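Local coordinates for metallo-beta-lactamase domain-containing protein (Enterococcus faecalis, PDB 2AZ4), which binds two zinc ions in a metallo-beta-lactamase fold and may act on RNA as a hydrolase, perhaps an exonuclease, though its function is unproven, at residues Asp49-Leu54 / Ile101-Pro106; Glu115-Leu120 / Arg142-Leu147; Asn121-Asn124 / Asp128-Ile131; Asp168-Ser173 / Asn264-Ala269. One frame throughout, in Å; residues are numbered along the deposited sequence.

Contact 1 of 4, residues Asp49-Leu54 / Ile101-Pro106; sequences DHIETL and INYLDP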
loop_
_atom_site.group_PDB
_atom_site.type_symbol
_atom_site.label_atom_id
_atom_site.label_comp_id
_atom_site.label_asym_id
_atom_site.label_seq_id
_atom_site.Cartn_x
_atom_site.Cartn_y
_atom_site.Cartn_z
ATOM N N ASP A 49 5.334 3.455 -20.279
ATOM C CA ASP A 49 5.910 3.882 -18.995
ATOM C C ASP A 49 7.409 4.140 -19.095
ATOM O O ASP A 49 8.123 4.137 -18.078
ATOM C CB ASP A 49 5.686 2.812 -17.935
ATOM C CG ASP A 49 4.289 2.865 -17.308
ATOM O OD1 ASP A 49 3.683 3.947 -17.214
ATOM O OD2 ASP A 49 3.801 1.809 -16.868
ATOM N N HIS A 50 7.898 4.356 -20.309
ATOM C CA HIS A 50 9.290 4.778 -20.503
ATOM C C HIS A 50 9.558 5.998 -19.616
ATOM O O HIS A 50 8.695 6.872 -19.479
ATOM C CB HIS A 50 9.512 5.145 -21.973
ATOM C CG HIS A 50 10.937 5.425 -22.332
ATOM N ND1 HIS A 50 11.660 4.613 -23.186
ATOM C CD2 HIS A 50 11.771 6.433 -21.976
ATOM C CE1 HIS A 50 12.876 5.111 -23.340
ATOM N NE2 HIS A 50 12.973 6.207 -22.604
ATOM N N ILE A 51 10.744 6.052 -19.016
ATOM C CA ILE A 51 11.110 7.171 -18.140
ATOM C C ILE A 51 10.844 8.566 -18.757
ATOM O O ILE A 51 10.280 9.439 -18.104
ATOM C CB ILE A 51 12.538 7.019 -17.558
ATOM C CG1 ILE A 51 12.777 8.051 -16.436
ATOM C CG2 ILE A 51 13.602 7.015 -18.666
ATOM C CD1 ILE A 51 13.291 7.436 -15.155
ATOM N N GLU A 52 11.190 8.746 -20.027
ATOM C CA GLU A 52 10.970 10.017 -20.736
ATOM C C GLU A 52 9.502 10.407 -20.793
ATOM O O GLU A 52 9.148 11.576 -20.637
ATOM C CB GLU A 52 11.519 9.921 -22.159
ATOM C CG GLU A 52 12.835 10.657 -22.372
ATOM C CD GLU A 52 14.042 9.897 -21.863
ATOM O OE1 GLU A 52 14.079 8.652 -22.026
ATOM O OE2 GLU A 52 14.968 10.550 -21.314
ATOM N N THR A 53 8.652 9.417 -21.024
ATOM C CA THR A 53 7.220 9.619 -21.099
ATOM C C THR A 53 6.716 10.085 -19.742
ATOM O O THR A 53 5.952 11.047 -19.659
ATOM C CB THR A 53 6.512 8.322 -21.570
ATOM O OG1 THR A 53 7.077 7.921 -22.827
ATOM C CG2 THR A 53 5.016 8.527 -21.744
ATOM N N LEU A 54 7.177 9.412 -18.688
ATOM C CA LEU A 54 6.812 9.751 -17.316
ATOM C C LEU A 54 7.350 11.120 -16.905
ATOM O O LEU A 54 6.661 11.875 -16.230
ATOM C CB LEU A 54 7.270 8.657 -16.329
ATOM C CG LEU A 54 6.713 7.224 -16.486
ATOM C CD1 LEU A 54 7.347 6.321 -15.433
ATOM C CD2 LEU A 54 5.203 7.182 -16.385
ATOM N N ILE A 101 10.112 1.359 -8.541
ATOM C CA ILE A 101 11.389 0.969 -7.911
ATOM C C ILE A 101 12.381 0.340 -8.923
ATOM O O ILE A 101 13.595 0.458 -8.753
ATOM C CB ILE A 101 11.244 0.064 -6.658
ATOM C CG1 ILE A 101 10.471 -1.232 -6.996
ATOM C CG2 ILE A 101 10.615 0.860 -5.479
ATOM C CD1 ILE A 101 10.700 -2.305 -5.970
ATOM N N ASN A 102 11.872 -0.281 -9.994
ATOM C CA ASN A 102 12.786 -0.901 -10.966
ATOM C C ASN A 102 13.599 0.121 -11.751
ATOM O O ASN A 102 14.605 -0.232 -12.381
ATOM C CB ASN A 102 12.069 -1.825 -11.938
ATOM C CG ASN A 102 11.675 -3.152 -11.313
ATOM O OD1 ASN A 102 10.738 -3.824 -11.787
ATOM N ND2 ASN A 102 12.396 -3.566 -10.302
ATOM N N TYR A 103 13.171 1.381 -11.704
ATOM C CA TYR A 103 13.951 2.461 -12.331
ATOM C C TYR A 103 15.031 3.040 -11.414
ATOM O O TYR A 103 15.863 3.853 -11.844
ATOM C CB TYR A 103 13.025 3.583 -12.813
ATOM C CG TYR A 103 12.280 3.283 -14.096
ATOM C CD1 TYR A 103 12.516 2.108 -14.835
ATOM C CD2 TYR A 103 11.331 4.186 -14.578
ATOM C CE1 TYR A 103 11.811 1.855 -16.037
ATOM C CE2 TYR A 103 10.644 3.953 -15.759
ATOM C CZ TYR A 103 10.877 2.797 -16.481
ATOM O OH TYR A 103 10.161 2.605 -17.656
ATOM N N LEU A 104 15.002 2.650 -10.150
ATOM C CA LEU A 104 16.025 3.080 -9.199
ATOM C C LEU A 104 17.372 2.438 -9.536
ATOM O O LEU A 104 17.477 1.224 -9.642
ATOM C CB LEU A 104 15.624 2.752 -7.755
ATOM C CG LEU A 104 16.617 3.215 -6.664
ATOM C CD1 LEU A 104 16.892 4.758 -6.633
ATOM C CD2 LEU A 104 16.268 2.688 -5.264
ATOM N N ASP A 105 18.389 3.270 -9.717
ATOM C CA ASP A 105 19.776 2.823 -9.872
ATOM C C ASP A 105 20.116 1.602 -8.976
ATOM O O ASP A 105 20.100 1.699 -7.750
ATOM C CB ASP A 105 20.697 4.002 -9.548
ATOM C CG ASP A 105 22.146 3.746 -9.891
ATOM O OD1 ASP A 105 22.487 2.590 -10.180
ATOM O OD2 ASP A 105 22.956 4.704 -9.817
ATOM N N PRO A 106 20.427 0.443 -9.597
ATOM C CA PRO A 106 20.846 -0.777 -8.886
ATOM C C PRO A 106 21.895 -0.542 -7.802
ATOM O O PRO A 106 21.863 -1.215 -6.768
ATOM C CB PRO A 106 21.436 -1.665 -10.002
ATOM C CG PRO A 106 20.896 -1.111 -11.273
ATOM C CD PRO A 106 20.369 0.261 -11.061
#
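The ring of Tyr103 reaches across to the start of helix 51-56, with the carbonyl oxygen of Asp49 at its edge, close to the ring plane. Ile51 and Leu54 come at the same ring obliquely, over neither a clean face nor a clean edge. Here the first turn of a short helix packs on the loop after helix 95-98, within the metallo-beta-lactamase fold and away from the zinc ions. Tyr103 suits the place because its apolar ring can lie among buried aliphatic side chains while its hydroxyl still finds an acceptor at the far end. With CG anti to the carbonyl carbon (chi1 -77°), the ring extends toward the helix start. Ile51 sends CG1 anti to its own backbone N, and the two side chains run past each other in opposite senses, bringing Ile51 CD1 to 3.8 Å from Tyr103 CD2. Leu54, one turn further on, crosses the tyrosine at about a right angle and touches Tyr103 CE2 with CD1. Ile131 also packs against the ring.

The helix start is organised separately. His50 occupies the N-cap position; its imidazole reaches forward over the first turn, and His50 NE2 donates to Glu52 OE1 at 2.7 Å, in the ring plane but along a bent path. The Asp49 carboxylate makes a salt bridge with Arg99, while the backbone of Asp49 meets the tyrosine. There Tyr103 OH donates to Asp49 O at a short 2.6 Å, approaching from above the carbonyl plane, 44° out of it.

Contact 2 of 4, residues Glu115-Leu120 / Arg142-Leu147; sequences ETKMIL and REMIGL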
loop_
_atom_site.group_PDB
_atom_site.type_symbol
_atom_site.label_atom_id
_atom_site.label_comp_id
_atom_site.label_asym_id
_atom_site.label_seq_id
_atom_site.Cartn_x
_atom_site.Cartn_y
_atom_site.Cartn_z
ATOM N N GLU A 115 8.819 -7.660 5.371
ATOM C CA GLU A 115 7.495 -8.103 4.939
ATOM C C GLU A 115 7.012 -7.366 3.676
ATOM O O GLU A 115 6.425 -7.972 2.784
ATOM C CB GLU A 115 6.460 -7.962 6.073
ATOM C CG GLU A 115 6.812 -8.811 7.318
ATOM C CD GLU A 115 7.782 -8.118 8.272
ATOM O OE1 GLU A 115 8.227 -6.973 7.985
ATOM O OE2 GLU A 115 8.114 -8.731 9.315
ATOM N N THR A 116 7.273 -6.060 3.605
ATOM C CA THR A 116 6.988 -5.298 2.393
ATOM C C THR A 116 7.699 -5.898 1.172
ATOM O O THR A 116 7.124 -5.985 0.070
ATOM C CB THR A 116 7.399 -3.824 2.567
ATOM O OG1 THR A 116 6.496 -3.192 3.499
ATOM C CG2 THR A 116 7.339 -3.091 1.205
ATOM N N LYS A 117 8.963 -6.271 1.364
ATOM C CA LYS A 117 9.724 -6.932 0.297
ATOM C C LYS A 117 9.057 -8.248 -0.192
ATOM O O LYS A 117 8.931 -8.470 -1.410
ATOM C CB LYS A 117 11.174 -7.148 0.753
ATOM C CG LYS A 117 12.070 -7.862 -0.262
ATOM C CD LYS A 117 13.411 -8.177 0.363
ATOM C CE LYS A 117 14.195 -9.099 -0.561
ATOM N NZ LYS A 117 15.635 -9.231 -0.189
ATOM N N MET A 118 8.631 -9.100 0.756
ATOM C CA MET A 118 7.865 -10.318 0.453
ATOM C C MET A 118 6.596 -10.025 -0.344
ATOM O O MET A 118 6.350 -10.663 -1.377
ATOM C CB MET A 118 7.441 -11.057 1.732
ATOM C CG MET A 118 8.576 -11.688 2.497
ATOM S SD MET A 118 8.144 -12.465 4.086
ATOM C CE MET A 118 9.614 -13.407 4.053
ATOM N N ILE A 119 5.764 -9.119 0.190
ATOM C CA ILE A 119 4.509 -8.686 -0.460
ATOM C C ILE A 119 4.732 -8.247 -1.913
ATOM O O ILE A 119 4.079 -8.728 -2.839
ATOM C CB ILE A 119 3.805 -7.550 0.382
ATOM C CG1 ILE A 119 3.372 -8.057 1.767
ATOM C CG2 ILE A 119 2.596 -6.933 -0.340
ATOM C CD1 ILE A 119 2.617 -9.358 1.728
ATOM N N LEU A 120 5.680 -7.342 -2.100
ATOM C CA LEU A 120 5.928 -6.710 -3.375
ATOM C C LEU A 120 6.347 -7.749 -4.404
ATOM O O LEU A 120 5.844 -7.751 -5.539
ATOM C CB LEU A 120 7.039 -5.679 -3.193
ATOM C CG LEU A 120 7.106 -4.357 -3.941
ATOM C CD1 LEU A 120 5.734 -3.804 -4.390
ATOM C CD2 LEU A 120 7.846 -3.365 -3.054
ATOM N N ARG A 142 13.712 -5.505 -8.484
ATOM C CA ARG A 142 15.050 -5.131 -8.029
ATOM C C ARG A 142 15.289 -5.443 -6.539
ATOM O O ARG A 142 14.332 -5.705 -5.779
ATOM C CB ARG A 142 15.361 -3.668 -8.393
ATOM C CG ARG A 142 14.646 -2.597 -7.530
ATOM C CD ARG A 142 15.507 -2.221 -6.323
ATOM N NE ARG A 142 16.451 -1.216 -6.711
ATOM C CZ ARG A 142 17.552 -0.842 -6.083
ATOM N NH1 ARG A 142 17.978 -1.394 -4.951
ATOM N NH2 ARG A 142 18.243 0.137 -6.643
ATOM N N GLU A 143 16.562 -5.473 -6.147
ATOM C CA GLU A 143 16.950 -5.814 -4.771
ATOM C C GLU A 143 16.334 -4.844 -3.749
ATOM O O GLU A 143 16.279 -3.629 -3.999
ATOM C CB GLU A 143 18.485 -5.791 -4.617
ATOM C CG GLU A 143 19.230 -6.793 -5.492
ATOM C CD GLU A 143 20.756 -6.695 -5.387
ATOM O OE1 GLU A 143 21.272 -5.841 -4.636
ATOM O OE2 GLU A 143 21.435 -7.496 -6.069
ATOM N N MET A 144 15.880 -5.393 -2.618
ATOM C CA MET A 144 15.460 -4.609 -1.452
ATOM C C MET A 144 16.183 -5.186 -0.245
ATOM O O MET A 144 16.271 -6.406 -0.096
ATOM C CB MET A 144 13.930 -4.716 -1.229
ATOM C CG MET A 144 13.102 -3.894 -2.242
ATOM S SD MET A 144 11.343 -4.080 -2.063
ATOM C CE MET A 144 11.034 -5.289 -3.323
ATOM N N ILE A 145 16.705 -4.313 0.612
ATOM C CA ILE A 145 17.245 -4.736 1.911
ATOM C C ILE A 145 16.084 -4.785 2.891
ATOM O O ILE A 145 15.595 -3.740 3.345
ATOM C CB ILE A 145 18.353 -3.808 2.391
ATOM C CG1 ILE A 145 19.527 -3.855 1.402
ATOM C CG2 ILE A 145 18.868 -4.229 3.782
ATOM C CD1 ILE A 145 20.532 -2.712 1.590
ATOM N N GLY A 146 15.612 -6.005 3.167
ATOM C CA GLY A 146 14.527 -6.226 4.115
ATOM C C GLY A 146 15.065 -6.008 5.523
ATOM O O GLY A 146 16.089 -6.609 5.910
ATOM N N LEU A 147 14.395 -5.120 6.261
ATOM C CA LEU A 147 14.780 -4.739 7.622
ATOM C C LEU A 147 13.744 -5.213 8.648
ATOM O O LEU A 147 12.639 -5.610 8.288
ATOM C CB LEU A 147 14.904 -3.203 7.726
ATOM C CG LEU A 147 15.921 -2.532 6.804
ATOM C CD1 LEU A 147 15.813 -1.002 6.980
ATOM C CD2 LEU A 147 17.371 -3.058 7.092
HETATM O O HOH W 1 10.334 -6.530 9.722
#
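Met144 and Leu120 form the close-packed part of this contact, whereas Lys117 covers its more exposed margin. Leu120 CD2 lies 3.7 Å from both Met144 SD and Met144 CE, and the two side chains cross at about a right angle. A bend in the methionine at chi3 (-98°) brings its methyl against Leu120 CB. This flexible, unbranched thioether suits the seam between the helix and the chain just before strand 145-147, where it also touches Leu110 and Thr112 of strand 110-113.

Toward the partly exposed side, Lys117 is stretched out, CG anti to its backbone N (chi1 179°) and the chain extended beyond. It slides past Met144 in the opposite sense, its methylenes lying against the methionine, with Lys117 CG 3.8 Å from Met144 CB. The ammonium then reaches the backbone: Lys117 NZ donates to Met144 O at 2.9 Å, nearly in line with the C=O bond. A lysine thus supplies both apolar cover and a charged donor. Gly146, lacking a side chain, leaves room for the lysine chain alongside its backbone.

At the looser end a water spans the two segments, donating to Glu115 OE1 at 2.8 Å and to Leu147 O at 2.9 Å. The segments belong to a beta-alpha-beta unit: strand 110-113 leads into helix 114-123, which packs on strand 145-147, the parallel neighbour at the edge of a mixed sheet of the metallo-beta-lactamase fold.

Contact 3 of 4, residues Asn121-Asn124 / Asp128-Ile131; sequences NSLN and DFLI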
loop_
_atom_site.group_PDB
_atom_site.type_symbol
_atom_site.label_atom_id
_atom_site.label_comp_id
_atom_site.label_asym_id
_atom_site.label_seq_id
_atom_site.Cartn_x
_atom_site.Cartn_y
_atom_site.Cartn_z
ATOM N N ASN A 121 7.252 -8.642 -4.000
ATOM C CA ASN A 121 7.753 -9.666 -4.904
ATOM C C ASN A 121 6.622 -10.602 -5.369
ATOM O O ASN A 121 6.655 -11.112 -6.482
ATOM C CB ASN A 121 8.911 -10.443 -4.271
ATOM C CG ASN A 121 10.250 -9.803 -4.549
ATOM O OD1 ASN A 121 10.795 -9.108 -3.717
ATOM N ND2 ASN A 121 10.763 -10.002 -5.746
ATOM N N SER A 122 5.625 -10.793 -4.508
ATOM C CA SER A 122 4.424 -11.555 -4.838
ATOM C C SER A 122 3.447 -10.742 -5.696
ATOM O O SER A 122 2.949 -11.239 -6.714
ATOM C CB SER A 122 3.734 -12.016 -3.555
ATOM O OG SER A 122 2.501 -12.643 -3.832
ATOM N N LEU A 123 3.165 -9.499 -5.300
ATOM C CA LEU A 123 2.356 -8.622 -6.143
ATOM C C LEU A 123 2.884 -8.582 -7.579
ATOM O O LEU A 123 2.083 -8.556 -8.535
ATOM C CB LEU A 123 2.232 -7.204 -5.564
ATOM C CG LEU A 123 1.394 -7.023 -4.280
ATOM C CD1 LEU A 123 1.488 -5.606 -3.714
ATOM C CD2 LEU A 123 -0.054 -7.418 -4.495
ATOM N N ASN A 124 4.211 -8.622 -7.728
ATOM C CA ASN A 124 4.852 -8.480 -9.042
ATOM C C ASN A 124 5.325 -9.784 -9.698
ATOM O O ASN A 124 6.242 -9.779 -10.548
ATOM C CB ASN A 124 6.026 -7.492 -8.977
ATOM C CG ASN A 124 6.382 -6.932 -10.348
ATOM O OD1 ASN A 124 5.494 -6.574 -11.127
ATOM N ND2 ASN A 124 7.679 -6.844 -10.642
ATOM N N ASP A 128 3.303 -7.322 -13.917
ATOM C CA ASP A 128 2.331 -6.322 -14.334
ATOM C C ASP A 128 1.908 -5.388 -13.199
ATOM O O ASP A 128 0.945 -4.621 -13.341
ATOM C CB ASP A 128 1.093 -6.997 -14.944
ATOM C CG ASP A 128 0.470 -8.001 -14.010
ATOM O OD1 ASP A 128 1.026 -8.200 -12.901
ATOM O OD2 ASP A 128 -0.572 -8.590 -14.386
ATOM N N PHE A 129 2.620 -5.468 -12.076
ATOM C CA PHE A 129 2.383 -4.592 -10.933
ATOM C C PHE A 129 3.353 -3.414 -10.995
ATOM O O PHE A 129 2.927 -2.264 -11.124
ATOM C CB PHE A 129 2.518 -5.361 -9.613
ATOM C CG PHE A 129 2.149 -4.542 -8.386
ATOM C CD1 PHE A 129 0.810 -4.280 -8.072
ATOM C CD2 PHE A 129 3.140 -4.054 -7.541
ATOM C CE1 PHE A 129 0.469 -3.529 -6.939
ATOM C CE2 PHE A 129 2.808 -3.303 -6.396
ATOM C CZ PHE A 129 1.473 -3.041 -6.095
ATOM N N LEU A 130 4.651 -3.714 -10.931
ATOM C CA LEU A 130 5.699 -2.703 -11.068
ATOM C C LEU A 130 6.143 -2.496 -12.526
ATOM O O LEU A 130 6.153 -3.442 -13.318
ATOM C CB LEU A 130 6.927 -3.119 -10.254
ATOM C CG LEU A 130 6.790 -3.478 -8.776
ATOM C CD1 LEU A 130 8.147 -4.108 -8.259
ATOM C CD2 LEU A 130 6.355 -2.274 -7.903
ATOM N N ILE A 131 6.545 -1.272 -12.865
ATOM C CA ILE A 131 7.161 -0.997 -14.157
ATOM C C ILE A 131 8.389 -1.915 -14.307
ATOM O O ILE A 131 9.246 -1.915 -13.433
ATOM C CB ILE A 131 7.606 0.470 -14.253
ATOM C CG1 ILE A 131 6.403 1.414 -14.307
ATOM C CG2 ILE A 131 8.488 0.689 -15.470
ATOM C CD1 ILE A 131 6.771 2.879 -13.952
HETATM O O HOH W 2 2.091 -9.592 -10.983
HETATM O O HOH W 3 8.151 -5.375 -13.280
#
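Leu123 lies over one face of the Phe129 ring, the two side chains crossing at a slant. Its CB sits almost exactly above the middle, 3.8 Å from the ring centroid and 11° off the normal, a CH-pi contact. Further out, Leu123 CD1 settles over the far end of the same face, 3.5 Å from Phe129 CZ. The phenylalanine ring swings under the leucine because its CG is anti to the backbone N (chi1 -174°). A broad flat ring suits this place, as it offers the leucine an apolar surface while also packing on Leu95 and Ser98 of helix 95-98.

Asn124 is turned differently: its amide passes across Leu130, with ND2 3.7 Å from Leu130 CD1, while the oxygen faces the backbone of the returning chain. Two N-H groups grip that oxygen. Phe129 N donates to Asn124 OD1 at 3.2 Å, in the carbonyl plane, and Leu130 N donates to Asn124 OD1 at 3.0 Å from well above that plane. Together with a bond from Asn124 ND2 to Thr141 OG1, they fix the rotation of the buried amide. Asparagine fits because one small group both accepts and donates.

Nearer the surface, a water donates to Leu123 O and to Asp128 OD1, linking the end of the helix to the aspartate. The Leu123-Phe129 pair lies near two zinc ligands, Leu123 about 6 Å from His94 and Phe129 about 8 Å from Asp96, side chain to side chain. In this connection of the metallo-beta-lactamase fold, an asparagine at the C-terminal end of helix 114-123 binds the backbone of the following loop.

Contact 4 of 4, residues Asp168-Ser173 / Asn264-Ala269; sequences DAYGAS and NVERFA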
loop_
_atom_site.group_PDB
_atom_site.type_symbol
_atom_site.label_atom_id
_atom_site.label_comp_id
_atom_site.label_asym_id
_atom_site.label_seq_id
_atom_site.Cartn_x
_atom_site.Cartn_y
_atom_site.Cartn_z
ATOM N N ASP A 168 -3.473 -1.158 5.857
ATOM C CA ASP A 168 -4.009 -2.371 5.249
ATOM C C ASP A 168 -2.987 -3.096 4.357
ATOM O O ASP A 168 -3.312 -4.148 3.826
ATOM C CB ASP A 168 -5.345 -2.114 4.515
ATOM C CG ASP A 168 -5.219 -1.103 3.398
ATOM O OD1 ASP A 168 -4.209 -0.393 3.384
ATOM O OD2 ASP A 168 -6.120 -1.005 2.516
ATOM N N ALA A 169 -1.787 -2.520 4.163
ATOM C CA ALA A 169 -0.654 -3.267 3.607
ATOM C C ALA A 169 0.147 -3.776 4.789
ATOM O O ALA A 169 0.605 -2.973 5.618
ATOM C CB ALA A 169 0.253 -2.392 2.721
ATOM N N TYR A 170 0.297 -5.090 4.884
ATOM C CA TYR A 170 1.153 -5.693 5.906
ATOM C C TYR A 170 2.602 -5.246 5.676
ATOM O O TYR A 170 3.029 -5.094 4.539
ATOM C CB TYR A 170 1.034 -7.225 5.885
ATOM C CG TYR A 170 1.685 -7.884 7.087
ATOM C CD1 TYR A 170 1.137 -7.736 8.366
ATOM C CD2 TYR A 170 2.848 -8.642 6.945
ATOM C CE1 TYR A 170 1.738 -8.328 9.484
ATOM C CE2 TYR A 170 3.467 -9.242 8.067
ATOM C CZ TYR A 170 2.900 -9.077 9.316
ATOM O OH TYR A 170 3.481 -9.663 10.422
ATOM N N GLY A 171 3.332 -5.002 6.763
ATOM C CA GLY A 171 4.703 -4.514 6.700
ATOM C C GLY A 171 4.890 -3.018 6.492
ATOM O O GLY A 171 6.008 -2.549 6.226
ATOM N N ALA A 172 3.800 -2.268 6.621
ATOM C CA ALA A 172 3.787 -0.812 6.438
ATOM C C ALA A 172 4.569 -0.137 7.545
ATOM O O ALA A 172 4.533 -0.595 8.699
ATOM C CB ALA A 172 2.355 -0.275 6.417
ATOM N N SER A 173 5.271 0.947 7.186
ATOM C CA SER A 173 6.130 1.655 8.131
ATOM C C SER A 173 6.082 3.175 7.949
ATOM O O SER A 173 5.543 3.681 6.941
ATOM C CB SER A 173 7.568 1.181 7.982
ATOM O OG SER A 173 8.067 1.534 6.699
ATOM N N ASN A 264 -3.084 -7.112 1.979
ATOM C CA ASN A 264 -3.706 -7.226 3.316
ATOM C C ASN A 264 -3.686 -8.652 3.844
ATOM O O ASN A 264 -4.733 -9.286 4.052
ATOM C CB ASN A 264 -5.141 -6.667 3.334
ATOM C CG ASN A 264 -5.566 -6.241 4.715
ATOM O OD1 ASN A 264 -5.003 -6.691 5.722
ATOM N ND2 ASN A 264 -6.565 -5.362 4.783
ATOM N N VAL A 265 -2.479 -9.153 4.095
ATOM C CA VAL A 265 -2.287 -10.564 4.417
ATOM C C VAL A 265 -2.954 -10.907 5.747
ATOM O O VAL A 265 -3.499 -11.991 5.911
ATOM C CB VAL A 265 -0.804 -10.944 4.461
ATOM C CG1 VAL A 265 -0.664 -12.446 4.375
ATOM C CG2 VAL A 265 -0.055 -10.351 3.263
ATOM N N GLU A 266 -2.926 -9.966 6.688
ATOM C CA GLU A 266 -3.521 -10.208 8.003
ATOM C C GLU A 266 -5.028 -10.343 7.981
ATOM O O GLU A 266 -5.582 -11.038 8.825
ATOM C CB GLU A 266 -3.128 -9.116 8.992
ATOM C CG GLU A 266 -1.802 -9.340 9.676
ATOM C CD GLU A 266 -1.672 -8.475 10.925
ATOM O OE1 GLU A 266 -2.221 -8.861 11.986
ATOM O OE2 GLU A 266 -1.063 -7.396 10.825
ATOM N N ARG A 267 -5.701 -9.648 7.064
ATOM C CA ARG A 267 -7.135 -9.850 6.911
ATOM C C ARG A 267 -7.401 -11.293 6.463
ATOM O O ARG A 267 -8.269 -11.959 7.019
ATOM C CB ARG A 267 -7.774 -8.847 5.936
ATOM C CG ARG A 267 -9.283 -9.054 5.765
ATOM C CD ARG A 267 -9.970 -8.017 4.852
ATOM N NE ARG A 267 -9.778 -6.643 5.323
ATOM C CZ ARG A 267 -10.170 -5.561 4.649
ATOM N NH1 ARG A 267 -10.811 -5.699 3.491
ATOM N NH2 ARG A 267 -9.922 -4.339 5.125
ATOM N N PHE A 268 -6.651 -11.781 5.472
ATOM C CA PHE A 268 -6.788 -13.195 5.060
ATOM C C PHE A 268 -6.529 -14.147 6.215
ATOM O O PHE A 268 -7.343 -15.042 6.479
ATOM C CB PHE A 268 -5.880 -13.510 3.881
ATOM C CG PHE A 268 -6.394 -12.987 2.583
ATOM C CD1 PHE A 268 -7.282 -13.761 1.803
ATOM C CD2 PHE A 268 -6.029 -11.709 2.130
ATOM C CE1 PHE A 268 -7.763 -13.289 0.571
ATOM C CE2 PHE A 268 -6.520 -11.217 0.899
ATOM C CZ PHE A 268 -7.382 -12.007 0.111
ATOM N N ALA A 269 -5.423 -13.919 6.923
ATOM C CA ALA A 269 -5.099 -14.661 8.146
ATOM C C ALA A 269 -6.234 -14.678 9.163
ATOM O O ALA A 269 -6.570 -15.745 9.714
ATOM C CB ALA A 269 -3.783 -14.145 8.768
#
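Asn264 OD1, set against the backbone of Asp168, takes a hydrogen bond from His195 NE2 and a weaker one, at 3.3 Å, from Arg267 N. The second makes Asn264 the N-cap of helix 265-274. Asn264 ND2 donates to Glu237 OE2 and lies 3.5 Å from Asp168 CB, so both ends of the buried amide are satisfied. Asparagine suits a cap that must also donate. Asp168 O lies 3.1 Å from Asn264 CA.

Beyond the cap, Tyr170 and Glu266 cross at about a right angle, ring and carboxylate planes 83° apart. Glu266 OE2 comes to the ring edge, near its plane, 3.2 Å from Tyr170 CE1, where the slightly positive ring hydrogens would probably attract the carboxylate; OE2 also has a weak hydrogen bond with Asn196. Tyr170 CG lies anti to its backbone N (chi1 -169°), carrying the ring toward the glutamate, while Tyr170 CB rests 4.2 Å from Val265 CG2. Gly171, at positive phi, allows the type II turn from Ala169 to Ala172.

Asp168 follows the zinc ligand His167 in the chain and packs on His94, another ligand of that zinc. The contact sets a metal-site loop, between strands 158-164 and 173-179, against the start of helix 265-274. Helix 283-293 flanks them through Val292 and Phe293, the latter edge-to-face with Tyr170, and helix 114-123 adds Glu115 beside Tyr170 and Ile119 beside Val265.

In the fold
From the N terminus, contact 1 comes first, joining helix 51-56 to the loop after helix 95-98 and closing a long excursion that includes strand 85-89. Contact 2 then closes the connection from helix 114-123 to strand 145-147. Contact 3 lies within that connection, tying the end of the same helix to the chain just beyond it; Leu120 touches Phe129 and Leu130, and Leu54 of contact 1 lies beside Ile131. Contact 4 opens after contact 2 has closed and spans the longest interval, linking a zinc-site loop to helix 265-274, which connects strands 256-260 and 278-282 of the parallel sheet. A weak hydrogen bond between Thr116 and Gly171 joins contacts 2 and 4. None of the contacts cross.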